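Side-chain contacts in cobalamin biosynthesis precorrin-6Y methylase (CbiE) (Archaeoglobus fulgidus, PDB 2BB3), which probably transfers a methyl group from S-adenosyl-L-methionine to a precorrin intermediate on the pathway to adenosylcobalamin: residues G52-R55 with A56-A60; G76-I79 with R80-M83; A122-S125 with V126-A129; L204-D207 with Y208-I211. One frame throughout, in Å; residues are numbered along the deposited sequence.

Contact 1 of 4, residues G52-R55 with A56-A60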
loop_
_atom_site.group_PDB
_atom_site.type_symbol
_atom_site.label_atom_id
_atom_site.label_comp_id
_atom_site.label_asym_id
_atom_site.label_seq_id
_atom_site.Cartn_x
_atom_site.Cartn_y
_atom_site.Cartn_z
ATOM N N GLY A 52 -0.058 -11.741 17.809
ATOM C CA GLY A 52 0.868 -11.059 16.930
ATOM C C GLY A 52 2.309 -11.269 17.356
ATOM O O GLY A 52 2.583 -11.616 18.503
ATOM N N SER A 53 3.235 -11.061 16.429
ATOM C CA SER A 53 4.664 -11.173 16.716
ATOM C C SER A 53 5.022 -10.020 17.638
ATOM O O SER A 53 4.274 -9.038 17.728
ATOM C CB SER A 53 5.468 -10.998 15.438
ATOM O OG SER A 53 5.476 -9.624 15.084
ATOM N N ARG A 54 6.135 -10.096 18.367
ATOM C CA ARG A 54 6.435 -8.979 19.269
ATOM C C ARG A 54 6.551 -7.656 18.513
ATOM O O ARG A 54 6.003 -6.651 18.973
ATOM C CB ARG A 54 7.701 -9.216 20.118
ATOM C CG ARG A 54 7.727 -8.349 21.413
ATOM C CD ARG A 54 8.999 -8.500 22.274
ATOM N NE ARG A 54 8.718 -8.342 23.708
ATOM C CZ ARG A 54 8.469 -7.185 24.324
ATOM N NH1 ARG A 54 8.466 -6.042 23.651
ATOM N NH2 ARG A 54 8.195 -7.176 25.623
ATOM N N ARG A 55 7.231 -7.627 17.364
ATOM C CA ARG A 55 7.300 -6.359 16.637
ATOM C C ARG A 55 5.916 -5.802 16.323
ATOM O O ARG A 55 5.657 -4.618 16.532
ATOM C CB ARG A 55 8.074 -6.527 15.325
ATOM C CG ARG A 55 9.584 -6.340 15.441
ATOM C CD ARG A 55 10.242 -6.252 14.052
ATOM N NE ARG A 55 9.665 -5.182 13.236
ATOM C CZ ARG A 55 9.758 -3.884 13.523
ATOM N NH1 ARG A 55 10.407 -3.476 14.610
ATOM N NH2 ARG A 55 9.195 -2.988 12.722
ATOM N N ALA A 56 5.030 -6.655 15.819
ATOM C CA ALA A 56 3.692 -6.197 15.487
ATOM C C ALA A 56 2.981 -5.668 16.739
ATOM O O ALA A 56 2.327 -4.635 16.682
ATOM C CB ALA A 56 2.877 -7.321 14.835
ATOM N N LEU A 57 3.116 -6.367 17.865
ATOM C CA LEU A 57 2.482 -5.914 19.102
ATOM C C LEU A 57 3.113 -4.630 19.613
ATOM O O LEU A 57 2.411 -3.710 20.034
ATOM C CB LEU A 57 2.559 -7.005 20.178
ATOM C CG LEU A 57 1.874 -8.302 19.752
ATOM C CD1 LEU A 57 2.056 -9.387 20.818
ATOM C CD2 LEU A 57 0.392 -8.029 19.495
ATOM N N GLU A 58 4.438 -4.573 19.574
ATOM C CA GLU A 58 5.149 -3.386 20.023
ATOM C C GLU A 58 4.669 -2.182 19.212
ATOM O O GLU A 58 4.164 -1.202 19.770
ATOM C CB GLU A 58 6.670 -3.578 19.872
ATOM C CG GLU A 58 7.290 -4.512 20.926
ATOM C CD GLU A 58 8.795 -4.769 20.742
ATOM O OE1 GLU A 58 9.472 -5.114 21.745
ATOM O OE2 GLU A 58 9.303 -4.647 19.603
ATOM N N LEU A 59 4.793 -2.289 17.893
ATOM C CA LEU A 59 4.379 -1.239 16.970
ATOM C C LEU A 59 2.993 -0.707 17.266
ATOM O O LEU A 59 2.802 0.500 17.358
ATOM C CB LEU A 59 4.440 -1.757 15.532
ATOM C CG LEU A 59 5.758 -1.467 14.809
ATOM C CD1 LEU A 59 5.867 -2.263 13.497
ATOM C CD2 LEU A 59 5.819 0.031 14.544
ATOM N N ALA A 60 2.031 -1.607 17.434
ATOM C CA ALA A 60 0.655 -1.213 17.727
ATOM C C ALA A 60 0.462 -0.756 19.181
ATOM O O ALA A 60 -0.645 -0.409 19.586
ATOM C CB ALA A 60 -0.292 -2.371 17.414
#
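Leu57 folds back over the turn that leads into its helix. Its CB rests 3.6 Å from Ser53 O, and CG presses closer to the same oxygen, at 3.2 Å. From there CD1 reaches Gly52 O at 3.3 Å, while CD2 lies against Gly52 CA at 4.0 Å; glycine, with no side chain, lets the leucine branches settle on bare backbone. With CG anti to the carbonyl carbon (chi1 -59°), the chain is directed back along the helix toward its start. Ser53 is the N-cap: OG stands between its own N and carbonyl carbon (chi1 75°) and accepts an almost straight bond from Ala56 N, 3.1 Å long. Arg54 NH1 reaches Glu58 OE1, one turn further along, with the oxygen at the guanidinium edge in a salt bridge, though its modelled length is implausibly short and Arg54 has a second conformer, so the detail is doubtful. Arg55 and Leu59 run side by side, NH2 3.5 Å from CD1, and the arginine also makes a cation-pi contact with Tyr208. Ala56 and Leu57 pack on Ile94 of strand 91-95. This is a serine-capped helix start, opening the helix of the beta-alpha-beta unit formed by strand 49-52, helix 54-59 and strand 68-70.

Contact 2 of 4, residues G76-I79 with R80-M83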
loop_
_atom_site.group_PDB
_atom_site.type_symbol
_atom_site.label_atom_id
_atom_site.label_comp_id
_atom_site.label_asym_id
_atom_site.label_seq_id
_atom_site.Cartn_x
_atom_site.Cartn_y
_atom_site.Cartn_z
ATOM N N GLY A 76 0.122 -22.737 9.273
ATOM C CA GLY A 76 -1.300 -23.030 9.241
ATOM C C GLY A 76 -1.932 -23.455 10.556
ATOM O O GLY A 76 -2.907 -22.847 11.004
ATOM N N ASP A 77 -1.333 -24.471 11.169
ATOM C CA ASP A 77 -1.768 -25.028 12.442
ATOM C C ASP A 77 -1.986 -23.969 13.517
ATOM O O ASP A 77 -2.987 -23.989 14.243
ATOM C CB ASP A 77 -0.715 -26.030 12.925
ATOM C CG ASP A 77 0.708 -25.515 12.734
ATOM O OD1 ASP A 77 1.123 -25.324 11.569
ATOM O OD2 ASP A 77 1.407 -25.294 13.746
ATOM N N GLU A 78 -1.051 -23.034 13.596
ATOM C CA GLU A 78 -1.079 -21.981 14.602
ATOM C C GLU A 78 -2.201 -20.983 14.280
ATOM O O GLU A 78 -2.886 -20.499 15.182
ATOM C CB GLU A 78 0.273 -21.259 14.667
ATOM C CG GLU A 78 0.318 -20.078 15.637
ATOM C CD GLU A 78 -0.019 -20.471 17.074
ATOM O OE1 GLU A 78 -1.130 -20.143 17.554
ATOM O OE2 GLU A 78 0.825 -21.123 17.730
ATOM N N ILE A 79 -2.401 -20.677 12.998
ATOM C CA ILE A 79 -3.460 -19.740 12.623
ATOM C C ILE A 79 -4.821 -20.420 12.750
ATOM O O ILE A 79 -5.823 -19.764 13.021
ATOM C CB ILE A 79 -3.260 -19.165 11.180
ATOM C CG1 ILE A 79 -2.297 -17.978 11.205
ATOM C CG2 ILE A 79 -4.568 -18.609 10.639
ATOM C CD1 ILE A 79 -0.963 -18.253 11.833
ATOM N N ARG A 80 -4.851 -21.738 12.566
ATOM C CA ARG A 80 -6.097 -22.479 12.709
ATOM C C ARG A 80 -6.559 -22.413 14.161
ATOM O O ARG A 80 -7.747 -22.209 14.438
ATOM C CB ARG A 80 -5.933 -23.949 12.298
ATOM C CG ARG A 80 -5.931 -24.191 10.799
ATOM C CD ARG A 80 -6.198 -25.666 10.448
ATOM N NE ARG A 80 -5.867 -25.928 9.051
ATOM C CZ ARG A 80 -4.632 -25.870 8.552
ATOM N NH1 ARG A 80 -3.606 -25.571 9.340
ATOM N NH2 ARG A 80 -4.420 -26.079 7.254
ATOM N N ARG A 81 -5.615 -22.579 15.085
ATOM C CA ARG A 81 -5.923 -22.525 16.514
ATOM C C ARG A 81 -6.571 -21.176 16.807
ATOM O O ARG A 81 -7.727 -21.116 17.245
ATOM C CB ARG A 81 -4.639 -22.689 17.344
ATOM C CG ARG A 81 -4.884 -23.011 18.820
ATOM C CD ARG A 81 -3.590 -23.185 19.632
ATOM N NE ARG A 81 -2.672 -24.151 19.028
ATOM C CZ ARG A 81 -1.647 -23.819 18.248
ATOM N NH1 ARG A 81 -1.408 -22.543 17.987
ATOM N NH2 ARG A 81 -0.871 -24.757 17.716
ATOM N N ILE A 82 -5.825 -20.102 16.547
ATOM C CA ILE A 82 -6.303 -18.739 16.755
ATOM C C ILE A 82 -7.691 -18.568 16.151
ATOM O O ILE A 82 -8.576 -17.954 16.744
ATOM C CB ILE A 82 -5.361 -17.711 16.072
ATOM C CG1 ILE A 82 -3.984 -17.743 16.729
ATOM C CG2 ILE A 82 -5.976 -16.317 16.135
ATOM C CD1 ILE A 82 -2.988 -16.794 16.101
HETATM N N MSE A 83 -7.850 -19.118 14.953
HETATM C CA MSE A 83 -9.093 -19.056 14.198
HETATM C C MSE A 83 -10.268 -19.615 14.996
HETATM O O MSE A 83 -11.263 -18.925 15.204
HETATM C CB MSE A 83 -8.923 -19.837 12.892
HETATM C CG MSE A 83 -9.713 -19.308 11.713
HETATM SE SE MSE A 83 -8.591 -19.183 10.140
HETATM C CE MSE A 83 -7.734 -17.519 10.578
#
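Ile79 and Met83, one helical turn apart, form the tight side of this contact. The methyl CG2 of Ile79 meets CE of Met83, a selenomethionine, at 3.3 Å, closer than carbon atoms usually pack. CG2 sits beside the carbonyl carbon of Ile79 while CG1 takes the position next to N (chi1 -84°), and the Met83 chain bends at both its second and third torsions, which carries CE across the isoleucine. Ile82 adds to the buried side: its CG1 lies 3.3 Å from Glu78 O, and its side chain packs on Val91 and Val93 of strand 91-95.

The charged side is looser. Glu78 and Arg81 form a salt bridge in which the carboxylate comes to the edge of the guanidinium, the two planes 57° apart; NH1 is modelled too near the carboxylate, so the exact fit is doubtful. Asp77 O lies over one face of that guanidinium, about 4.0 Å above its plane. With an alanine at Glu78, Arg81 would probably lose its carboxylate mate and its guanidinium would be freer to swing. Arg80 runs back toward the start of the helix, extended from CG to NE, and its NH2 makes a weak hydrogen bond to Glu110 O. Isoleucines and selenomethionine inward, charges outward: this is an amphipathic helix covering a parallel sheet, in the crossover from strand 68-70 to strand 91-95.

Contact 3 of 4, residues A122-S125 with V126-A129. With SAH (S-adenosyl-L-homocysteine), chain C.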
loop_
_atom_site.group_PDB
_atom_site.type_symbol
_atom_site.label_atom_id
_atom_site.label_comp_id
_atom_site.label_asym_id
_atom_site.label_seq_id
_atom_site.Cartn_x
_atom_site.Cartn_y
_atom_site.Cartn_z
ATOM N N ALA A 122 -2.925 -1.375 6.719
ATOM C CA ALA A 122 -2.069 -0.449 7.454
ATOM C C ALA A 122 -0.952 -0.058 6.479
ATOM O O ALA A 122 -0.902 -0.576 5.374
ATOM C CB ALA A 122 -1.493 -1.122 8.700
ATOM N N ILE A 123 -0.055 0.829 6.884
ATOM C CA ILE A 123 1.030 1.244 6.009
ATOM C C ILE A 123 2.186 0.245 5.992
ATOM O O ILE A 123 2.724 -0.128 7.032
ATOM C CB ILE A 123 1.472 2.670 6.400
ATOM C CG1 ILE A 123 0.363 3.629 5.905
ATOM C CG2 ILE A 123 2.841 3.023 5.796
ATOM C CD1 ILE A 123 0.315 4.897 6.611
ATOM N N SER A 124 2.537 -0.213 4.793
ATOM C CA SER A 124 3.582 -1.214 4.633
ATOM C C SER A 124 4.962 -0.643 4.395
ATOM O O SER A 124 5.113 0.527 4.051
ATOM C CB SER A 124 3.236 -2.161 3.477
ATOM O OG SER A 124 3.248 -1.475 2.246
ATOM N N SER A 125 5.972 -1.490 4.567
ATOM C CA SER A 125 7.344 -1.065 4.363
ATOM C C SER A 125 7.472 -0.751 2.877
ATOM O O SER A 125 8.324 0.048 2.456
ATOM C CB SER A 125 8.321 -2.171 4.786
ATOM O OG SER A 125 8.059 -3.387 4.109
ATOM N N VAL A 126 6.622 -1.387 2.083
ATOM C CA VAL A 126 6.611 -1.140 0.657
ATOM C C VAL A 126 6.229 0.315 0.408
ATOM O O VAL A 126 6.878 1.006 -0.375
ATOM C CB VAL A 126 5.627 -2.085 -0.085
ATOM C CG1 VAL A 126 5.285 -1.490 -1.489
ATOM C CG2 VAL A 126 6.273 -3.466 -0.243
ATOM N N GLN A 127 5.193 0.789 1.084
ATOM C CA GLN A 127 4.777 2.178 0.923
ATOM C C GLN A 127 5.824 3.162 1.408
ATOM O O GLN A 127 6.061 4.201 0.775
ATOM C CB GLN A 127 3.476 2.439 1.685
ATOM C CG GLN A 127 2.240 1.928 0.986
ATOM C CD GLN A 127 1.054 1.917 1.902
ATOM O OE1 GLN A 127 0.893 0.993 2.700
ATOM N NE2 GLN A 127 0.224 2.962 1.821
ATOM N N VAL A 128 6.446 2.846 2.539
ATOM C CA VAL A 128 7.466 3.741 3.073
ATOM C C VAL A 128 8.638 3.838 2.088
ATOM O O VAL A 128 9.126 4.936 1.833
ATOM C CB VAL A 128 7.931 3.260 4.474
ATOM C CG1 VAL A 128 9.123 4.057 4.953
ATOM C CG2 VAL A 128 6.775 3.406 5.465
ATOM N N ALA A 129 9.056 2.706 1.512
ATOM C CA ALA A 129 10.166 2.705 0.544
ATOM C C ALA A 129 9.809 3.509 -0.718
ATOM O O ALA A 129 10.600 4.314 -1.211
ATOM C CB ALA A 129 10.548 1.246 0.150
HETATM N N SAH C . 3.522 -6.974 6.320
HETATM C CA SAH C . 4.744 -6.288 6.188
HETATM C CB SAH C . 5.814 -7.163 5.535
HETATM C CG SAH C . 6.259 -8.504 6.100
HETATM S SD SAH C . 7.243 -9.583 5.096
HETATM C C SAH C . 4.471 -5.000 5.500
HETATM O O SAH C . 5.403 -4.304 5.564
HETATM O OXT SAH C . 3.432 -4.780 4.939
HETATM C "C5'" SAH C . 8.673 -8.966 5.934
HETATM C "C4'" SAH C . 9.634 -8.179 5.063
HETATM O "O4'" SAH C . 9.267 -6.871 4.861
HETATM C "C3'" SAH C . 11.075 -8.183 5.473
HETATM O "O3'" SAH C . 11.761 -9.308 5.116
HETATM C "C2'" SAH C . 11.554 -6.967 4.766
HETATM O "O2'" SAH C . 11.991 -7.237 3.506
HETATM C "C1'" SAH C . 10.358 -6.089 4.681
HETATM N N9 SAH C . 10.359 -5.118 5.749
HETATM C C8 SAH C . 9.549 -5.123 6.764
HETATM N N7 SAH C . 9.740 -4.106 7.528
HETATM C C5 SAH C . 10.683 -3.416 7.014
HETATM C C6 SAH C . 11.265 -2.257 7.404
HETATM N N6 SAH C . 10.942 -1.624 8.473
HETATM N N1 SAH C . 12.223 -1.758 6.649
HETATM C C2 SAH C . 12.606 -2.393 5.538
HETATM N N3 SAH C . 12.018 -3.511 5.177
HETATM C C4 SAH C . 11.081 -4.032 5.899
HETATM O O HOH W 1 0.606 -1.921 1.433
#
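The carboxylate end of the S-adenosyl-L-homocysteine pocket is built on the start of helix 125-133, where Ser124 and Gln127 grip each other and Ser125 holds the ligand. Ser125 N donates to SAH O at 3.0 Å along a nearly straight line (175°), and Ser125 OG gives the same oxygen a second bond of 3.2 Å. Ser124 CB comes within 3.0 Å of SAH OXT. A carboxylate at the N-terminal end of a helix, bonded to Ser125 N, is likely to be favoured by the helix dipole.

Behind the ligand, Ser124 and Gln127 form a capping box. Ser124 OG, standing between its N and carbonyl carbon (chi1 66°), accepts from Gln127 N at 3.2 Å. In return Gln127 OE1 accepts from Ser124 N at 2.9 Å, with the donor 36° out of the amide carbonyl plane. A water completes the ring, receiving a bond from Ser124 OG and donating one to Gln127 OE1. NE2 of Gln127 makes a weak hydrogen bond to Asp98 of the second subunit, so one amide serves both the cap and the dimer interface. A leucine in place of Gln127 would probably leave Ser124 N and the water without their acceptor and remove the weak bond to Asp98 of the second subunit. Ile123 CG2 touches Val128 CG2 at 4.0 Å, the side chains crossing at about a right angle: a hydrophobic staple bracketing the polar cap. Val126 packs on Leu164 and Leu166 of strand 162-167, while Ile123 also reaches Thr37 of the second subunit.

Contact 4 of 4, residues L204-D207 with Y208-I211. With SAH (S-adenosyl-L-homocysteine), chain C.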
loop_
_atom_site.group_PDB
_atom_site.type_symbol
_atom_site.label_atom_id
_atom_site.label_comp_id
_atom_site.label_asym_id
_atom_site.label_seq_id
_atom_site.Cartn_x
_atom_site.Cartn_y
_atom_site.Cartn_z
ATOM N N LEU A 204 24.452 -7.684 2.005
ATOM C CA LEU A 204 23.235 -7.486 2.766
ATOM C C LEU A 204 23.601 -7.706 4.216
ATOM O O LEU A 204 24.544 -8.433 4.506
ATOM C CB LEU A 204 22.162 -8.492 2.352
ATOM C CG LEU A 204 21.710 -8.378 0.898
ATOM C CD1 LEU A 204 20.536 -9.318 0.668
ATOM C CD2 LEU A 204 21.346 -6.937 0.583
ATOM N N GLU A 205 22.870 -7.076 5.126
ATOM C CA GLU A 205 23.157 -7.256 6.537
ATOM C C GLU A 205 21.925 -7.200 7.419
ATOM O O GLU A 205 21.985 -7.575 8.582
ATOM C CB GLU A 205 24.206 -6.234 7.017
ATOM C CG GLU A 205 23.967 -4.798 6.606
ATOM C CD GLU A 205 25.183 -3.893 6.885
ATOM O OE1 GLU A 205 26.297 -4.198 6.380
ATOM O OE2 GLU A 205 25.028 -2.879 7.610
ATOM N N SER A 206 20.802 -6.750 6.877
ATOM C CA SER A 206 19.589 -6.667 7.681
ATOM C C SER A 206 18.469 -7.551 7.155
ATOM O O SER A 206 18.309 -7.715 5.935
ATOM C CB SER A 206 19.085 -5.231 7.718
ATOM O OG SER A 206 17.901 -5.155 8.478
ATOM N N ASP A 207 17.690 -8.128 8.064
ATOM C CA ASP A 207 16.564 -8.952 7.640
ATOM C C ASP A 207 15.362 -8.098 7.241
ATOM O O ASP A 207 14.354 -8.615 6.773
ATOM C CB ASP A 207 16.172 -9.938 8.730
ATOM C CG ASP A 207 17.167 -11.078 8.848
ATOM O OD1 ASP A 207 17.743 -11.464 7.796
ATOM O OD2 ASP A 207 17.371 -11.579 9.976
ATOM N N TYR A 208 15.481 -6.790 7.435
ATOM C CA TYR A 208 14.427 -5.862 7.042
ATOM C C TYR A 208 15.001 -5.039 5.901
ATOM O O TYR A 208 15.319 -3.858 6.068
ATOM C CB TYR A 208 14.046 -4.956 8.210
ATOM C CG TYR A 208 13.544 -5.749 9.385
ATOM C CD1 TYR A 208 14.383 -6.045 10.459
ATOM C CD2 TYR A 208 12.258 -6.294 9.379
ATOM C CE1 TYR A 208 13.960 -6.880 11.494
ATOM C CE2 TYR A 208 11.823 -7.133 10.410
ATOM C CZ TYR A 208 12.683 -7.421 11.455
ATOM O OH TYR A 208 12.299 -8.287 12.446
ATOM N N THR A 209 15.140 -5.679 4.745
ATOM C CA THR A 209 15.724 -5.016 3.585
ATOM C C THR A 209 14.825 -4.988 2.368
ATOM O O THR A 209 14.346 -6.025 1.904
ATOM C CB THR A 209 17.051 -5.716 3.171
ATOM O OG1 THR A 209 17.959 -5.681 4.279
ATOM C CG2 THR A 209 17.704 -5.001 2.003
ATOM N N ILE A 210 14.570 -3.800 1.848
ATOM C CA ILE A 210 13.780 -3.746 0.640
ATOM C C ILE A 210 14.805 -3.457 -0.432
ATOM O O ILE A 210 15.663 -2.594 -0.258
ATOM C CB ILE A 210 12.647 -2.700 0.727
ATOM C CG1 ILE A 210 11.501 -3.277 1.587
ATOM C CG2 ILE A 210 12.128 -2.379 -0.678
ATOM C CD1 ILE A 210 10.369 -2.329 1.843
ATOM N N ILE A 211 14.755 -4.229 -1.515
ATOM C CA ILE A 211 15.730 -4.086 -2.602
ATOM C C ILE A 211 15.075 -3.479 -3.831
ATOM O O ILE A 211 14.238 -4.115 -4.439
ATOM C CB ILE A 211 16.306 -5.463 -2.995
ATOM C CG1 ILE A 211 17.061 -6.076 -1.806
ATOM C CG2 ILE A 211 17.201 -5.325 -4.226
ATOM C CD1 ILE A 211 17.701 -7.459 -2.113
HETATM N N SAH C . 3.522 -6.974 6.320
HETATM C CA SAH C . 4.744 -6.288 6.188
HETATM C CB SAH C . 5.814 -7.163 5.535
HETATM C CG SAH C . 6.259 -8.504 6.100
HETATM S SD SAH C . 7.243 -9.583 5.096
HETATM C C SAH C . 4.471 -5.000 5.500
HETATM O O SAH C . 5.403 -4.304 5.564
HETATM O OXT SAH C . 3.432 -4.780 4.939
HETATM C "C5'" SAH C . 8.673 -8.966 5.934
HETATM C "C4'" SAH C . 9.634 -8.179 5.063
HETATM O "O4'" SAH C . 9.267 -6.871 4.861
HETATM C "C3'" SAH C . 11.075 -8.183 5.473
HETATM O "O3'" SAH C . 11.761 -9.308 5.116
HETATM C "C2'" SAH C . 11.554 -6.967 4.766
HETATM O "O2'" SAH C . 11.991 -7.237 3.506
HETATM C "C1'" SAH C . 10.358 -6.089 4.681
HETATM N N9 SAH C . 10.359 -5.118 5.749
HETATM C C8 SAH C . 9.549 -5.123 6.764
HETATM N N7 SAH C . 9.740 -4.106 7.528
HETATM C C5 SAH C . 10.683 -3.416 7.014
HETATM C C6 SAH C . 11.265 -2.257 7.404
HETATM N N6 SAH C . 10.942 -1.624 8.473
HETATM N N1 SAH C . 12.223 -1.758 6.649
HETATM C C2 SAH C . 12.606 -2.393 5.538
HETATM N N3 SAH C . 12.018 -3.511 5.177
HETATM C C4 SAH C . 11.081 -4.032 5.899
#
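Tyr208, Asp207 and Thr209 carry this tight turn into strand 209-213, with Ser206 as the residue they bend around. Tyr208 N donates to Ser206 OG at 3.1 Å and 163°, an ST turn; the serine oxygen is also bonded to Asn186 OD1. Just beyond, Thr209 OG1 donates a short 2.6 Å bond to Ser206 O, approaching 45° above the carbonyl plane. Thr209 can do this because OG1 lies anti to its own carbonyl carbon, next to N (chi1 -58°), on the side where the chain turns back. Ser206 is thus held by its side chain and its carbonyl at once.

Asp207 sends its carboxylate away from the turn, where OD1 bonds to Ser169 OG, and leaves its carbonyl for the ligand. Asp207 O lies 3.2 Å from SAH O3', and Thr209 O lies 3.1 Å from SAH O2'; each ribose hydroxyl may donate there, but the geometry does not settle it. The Tyr208 ring brings its CD2 side to the adenine, 3.8 Å from SAH N7, while its backbone O sits 3.1 Å from SAH C2. Ile210 CG1 makes a van der Waals contact with the adenine at SAH N3. At the far end Leu204 CD1 and Ile211 CD1 meet loosely at 4.4 Å.

The chemistry suggests that backbone carbonyls, of Asp207 and Thr209, face the ribose hydroxyls, and that the bonds made within the turn by the threonine hydroxyl and the serine oxygen probably hold these carbonyls in place.

Overall arrangement
Along the chain the four contacts follow in series; none encloses or crosses another, and each closes only a local turn. Contact 1 starts helix 54-59 and contact 2 the early turns of helix 76-88, both beside the parallel sheet; their nearest atoms stay about 6 Å apart. Contact 3 caps helix 125-133 directly after strand 116-120, an edge strand of that sheet within the chain. Contact 4 leads into strand 209-213 of the mixed sheet. The ligand joins contacts 3 and 4, and Ile210 CD1 also packs on Ser125 and Ala129. Arg55 meets Tyr208, linking contact 1 to contact 4. Contact 2 remains apart, its centre about 29 Å from that of contact 4.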